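PDB 4EVQ: putative ABC transporter subunit, substrate-binding component from Rhodopseudomonas palustris, which binds 4-hydroxybenzoate and probably delivers such lignin-derived aromatic compounds to an ABC transporter for uptake. Local coordinates for residues G239-D243 / L347-K351. Numbering follows the deposited sequence.
Sequences GFLTD and LRELK. With PHB (p-hydroxybenzoic acid), chain H.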
ATOM      1  N   GLY A 239      -0.503  -5.893  -6.934  1.00  7.43           N
ATOM      2  CA  GLY A 239      -0.744  -6.988  -6.031  1.00  7.91           C
ATOM      3  C   GLY A 239      -1.787  -6.819  -4.961  1.00  7.31           C
ATOM      4  O   GLY A 239      -2.156  -7.805  -4.331  1.00  7.91           O
ATOM      5  N   PHE A 240      -2.263  -5.601  -4.790  1.00  6.93           N
ATOM      6  CA  PHE A 240      -3.411  -5.360  -3.925  1.00  6.08           C
ATOM      7  C   PHE A 240      -4.623  -6.167  -4.368  1.00  7.57           C
ATOM      8  O   PHE A 240      -5.519  -6.432  -3.568  1.00  9.03           O
ATOM      9  CB  PHE A 240      -3.757  -3.868  -3.871  1.00  6.34           C
ATOM     10  CG  PHE A 240      -2.561  -2.992  -3.775  1.00  6.39           C
ATOM     11  CD1 PHE A 240      -1.761  -3.043  -2.654  1.00  6.40           C
ATOM     12  CD2 PHE A 240      -2.180  -2.194  -4.840  1.00  7.02           C
ATOM     13  CE1 PHE A 240      -0.613  -2.288  -2.596  1.00  7.62           C
ATOM     14  CE2 PHE A 240      -0.989  -1.457  -4.777  1.00  7.42           C
ATOM     15  CZ  PHE A 240      -0.222  -1.516  -3.669  1.00  8.00           C
ATOM     16  N   LEU A 241      -4.677  -6.519  -5.655  1.00  7.12           N
ATOM     17  CA  LEU A 241      -5.821  -7.257  -6.216  1.00  6.72           C
ATOM     18  C   LEU A 241      -5.936  -8.621  -5.558  1.00  7.72           C
ATOM     19  O   LEU A 241      -7.035  -9.126  -5.450  1.00 10.70           O
ATOM     20  CB  LEU A 241      -5.576  -7.412  -7.711  1.00  8.34           C
ATOM     21  CG  LEU A 241      -6.650  -8.161  -8.489  1.00  9.31           C
ATOM     22  CD1 LEU A 241      -7.983  -7.442  -8.429  1.00 11.04           C
ATOM     23  CD2 LEU A 241      -6.198  -8.367  -9.944  1.00 11.29           C
ATOM     24  N   THR A 242      -4.830  -9.240  -5.128  1.00  7.04           N
ATOM     25  CA  THR A 242      -4.870 -10.560  -4.530  1.00  9.33           C
ATOM     26  C   THR A 242      -4.475 -10.634  -3.065  1.00  9.33           C
ATOM     27  O   THR A 242      -4.815 -11.605  -2.382  1.00  9.16           O
ATOM     28  CB  THR A 242      -4.029 -11.564  -5.354  1.00  9.84           C
ATOM     29  OG1 THR A 242      -2.645 -11.147  -5.396  1.00 11.06           O
ATOM     30  CG2 THR A 242      -4.522 -11.649  -6.775  1.00 10.65           C
ATOM     31  N   ASP A 243      -3.730  -9.631  -2.569  1.00  9.61           N
ATOM     32  CA  ASP A 243      -3.240  -9.760  -1.209  1.00  9.57           C
ATOM     33  C   ASP A 243      -4.361  -9.758  -0.165  1.00 10.11           C
ATOM     34  O   ASP A 243      -5.209  -8.888  -0.155  1.00 10.97           O
ATOM     35  CB  ASP A 243      -2.211  -8.671  -0.883  1.00  9.66           C
ATOM     36  CG  ASP A 243      -0.778  -9.170  -1.008  1.00  9.82           C
ATOM     37  OD1 ASP A 243      -0.446  -9.800  -2.038  1.00 10.56           O
ATOM     38  OD2 ASP A 243       0.043  -8.932  -0.067  1.00  9.82           O
ATOM     39  N   LEU A 347       7.314  -9.795  -9.862  1.00  9.29           N
ATOM     40  CA  LEU A 347       6.263 -10.434 -10.609  1.00  9.22           C
ATOM     41  C   LEU A 347       5.809 -11.633  -9.809  1.00  9.57           C
ATOM     42  O   LEU A 347       6.636 -12.365  -9.284  1.00 10.02           O
ATOM     43  CB  LEU A 347       6.787 -10.867 -11.990  1.00 11.58           C
ATOM     44  CG  LEU A 347       5.786 -11.612 -12.882  1.00 12.99           C
ATOM     45  CD1 LEU A 347       4.657 -10.671 -13.309  1.00 13.98           C
ATOM     46  CD2 LEU A 347       6.539 -12.197 -14.102  1.00 14.95           C
ATOM     47  N   ARG A 348       4.501 -11.819  -9.708  1.00  9.46           N
ATOM     48  CA  ARG A 348       3.931 -12.883  -8.895  1.00  9.47           C
ATOM     49  C   ARG A 348       2.804 -13.575  -9.644  1.00 10.16           C
ATOM     50  O   ARG A 348       2.182 -12.984 -10.507  1.00  9.64           O
ATOM     51  CB  ARG A 348       3.336 -12.335  -7.595  1.00 10.13           C
ATOM     52  CG  ARG A 348       4.227 -11.274  -6.940  1.00  9.57           C
ATOM     53  CD  ARG A 348       3.706 -10.752  -5.643  1.00 11.05           C
ATOM     54  NE  ARG A 348       2.317 -10.321  -5.719  1.00 10.24           N
ATOM     55  CZ  ARG A 348       1.521 -10.184  -4.664  1.00  9.08           C
ATOM     56  NH1 ARG A 348       2.008 -10.340  -3.450  1.00 10.05           N
ATOM     57  NH2 ARG A 348       0.254  -9.916  -4.826  1.00  9.66           N
ATOM     58  N   GLU A 349       2.496 -14.783  -9.224  1.00 10.60           N
ATOM     59  CA  GLU A 349       1.304 -15.476  -9.698  1.00 12.32           C
ATOM     60  C   GLU A 349       0.602 -16.068  -8.498  1.00 12.62           C
ATOM     61  O   GLU A 349       1.250 -16.635  -7.603  1.00 13.01           O
ATOM     62  CB  GLU A 349       1.666 -16.615 -10.685  1.00 15.20           C
ATOM     63  CG  GLU A 349       0.473 -17.352 -11.262  1.00 18.41           C
ATOM     64  CD  GLU A 349       0.866 -18.407 -12.264  1.00 24.22           C
ATOM     65  OE1 GLU A 349       2.029 -18.424 -12.687  1.00 28.07           O
ATOM     66  OE2 GLU A 349      -0.018 -19.216 -12.602  1.00 26.62           O
ATOM     67  N   LEU A 350      -0.715 -15.983  -8.481  1.00 10.88           N
ATOM     68  CA  LEU A 350      -1.478 -16.641  -7.448  1.00 12.51           C
ATOM     69  C   LEU A 350      -1.583 -18.110  -7.826  1.00 13.59           C
ATOM     70  O   LEU A 350      -2.057 -18.451  -8.925  1.00 16.85           O
ATOM     71  CB  LEU A 350      -2.826 -15.929  -7.327  1.00 14.52           C
ATOM     72  CG  LEU A 350      -3.864 -16.320  -6.324  1.00 16.10           C
ATOM     73  CD1 LEU A 350      -3.197 -16.489  -4.964  1.00 16.67           C
ATOM     74  CD2 LEU A 350      -4.993 -15.300  -6.347  1.00 13.14           C
ATOM     75  N   LYS A 351      -1.060 -18.987  -6.975  1.00 13.45           N
ATOM     76  CA  LYS A 351      -1.090 -20.423  -7.216  1.00 16.71           C
ATOM     77  C   LYS A 351      -1.211 -21.115  -5.893  1.00 14.16           C
ATOM     78  O   LYS A 351      -0.389 -20.925  -5.003  1.00 14.71           O
ATOM     79  CB  LYS A 351       0.200 -20.872  -7.892  1.00 23.71           C
ATOM     80  CG  LYS A 351       0.005 -22.189  -8.647  1.00 29.91           C
ATOM     81  CD  LYS A 351      -0.998 -22.052  -9.818  1.00 35.03           C
ATOM     82  CE  LYS A 351      -1.248 -23.383 -10.457  1.00 37.62           C
ATOM     83  NZ  LYS A 351      -2.595 -23.839 -10.115  1.00 38.49           N
TER
HETATM   84  C1' PHB H 406      -5.257   3.781  -1.938  1.00  6.09           C
HETATM   85  O1' PHB H 406      -6.372   4.349  -1.899  1.00  6.61           O
HETATM   86  O2' PHB H 406      -4.147   4.437  -2.051  1.00  7.16           O
HETATM   87  C1  PHB H 406      -5.122   2.313  -1.846  1.00  5.93           C
HETATM   88  C2  PHB H 406      -6.129   1.573  -1.226  1.00  6.44           C
HETATM   89  C3  PHB H 406      -6.018   0.193  -1.153  1.00  6.91           C
HETATM   90  C4  PHB H 406      -4.942  -0.426  -1.699  1.00  6.92           C
HETATM   91  C5  PHB H 406      -3.920   0.288  -2.298  1.00  6.17           C
HETATM   92  C6  PHB H 406      -4.038   1.644  -2.366  1.00  6.48           C
HETATM   93  O4  PHB H 406      -4.818  -1.766  -1.641  1.00 13.73           O
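Start with the charges. Arg348 reaches from its strand across to the turn at 239-243, and both terminal nitrogens of its guanidinium converge on one carboxylate oxygen: NH1 and NH2 each donate to OD1 of Asp243 at 2.9 Å, a salt bridge that meets the guanidinium at its edge, near its plane. The other oxygen, OD2, accepts from the backbone N of Val288, while NE of Arg348 is hydrogen-bonded to OG1 of Thr258, on the strand in between, so both partners of this buried pair are held from further sides.

Residues 239-241 form a short 3-10 segment; Gly239 O accepts from Thr242 N (3.1 Å, i to i+3, the 3-10 spacing) and from Asp243 N (3.0 Å, i to i+4), which rounds off the turn. That same carbonyl O lies 3.2 Å from Arg348 NH2. At Gly239 a CB would run into this NH2, so the missing side chain leaves room for the arginine.

In the fold, this turn follows the C-terminal end of strand 235-238 in one of the two alpha/beta lobes of this leucine-binding-protein-family solute receptor, where the ligand cleft opens. Strand 257-260 lies between 235-238 and the antiparallel strand 345-351, so Arg348 bridges across an intervening strand.

Apolar packing extends the contact along the strand: Thr242 CG2 rests 3.7 Å from Leu350 CD2, with both CA-to-CB bonds directed toward the other segment. The CA-to-CB bond of Phe240 is directed away from the strand, and the residue is part of the ligand pocket: C5 of p-hydroxybenzoic acid lies over one face of its ring, and its CB comes within 3.2 Å of the ligand's O4.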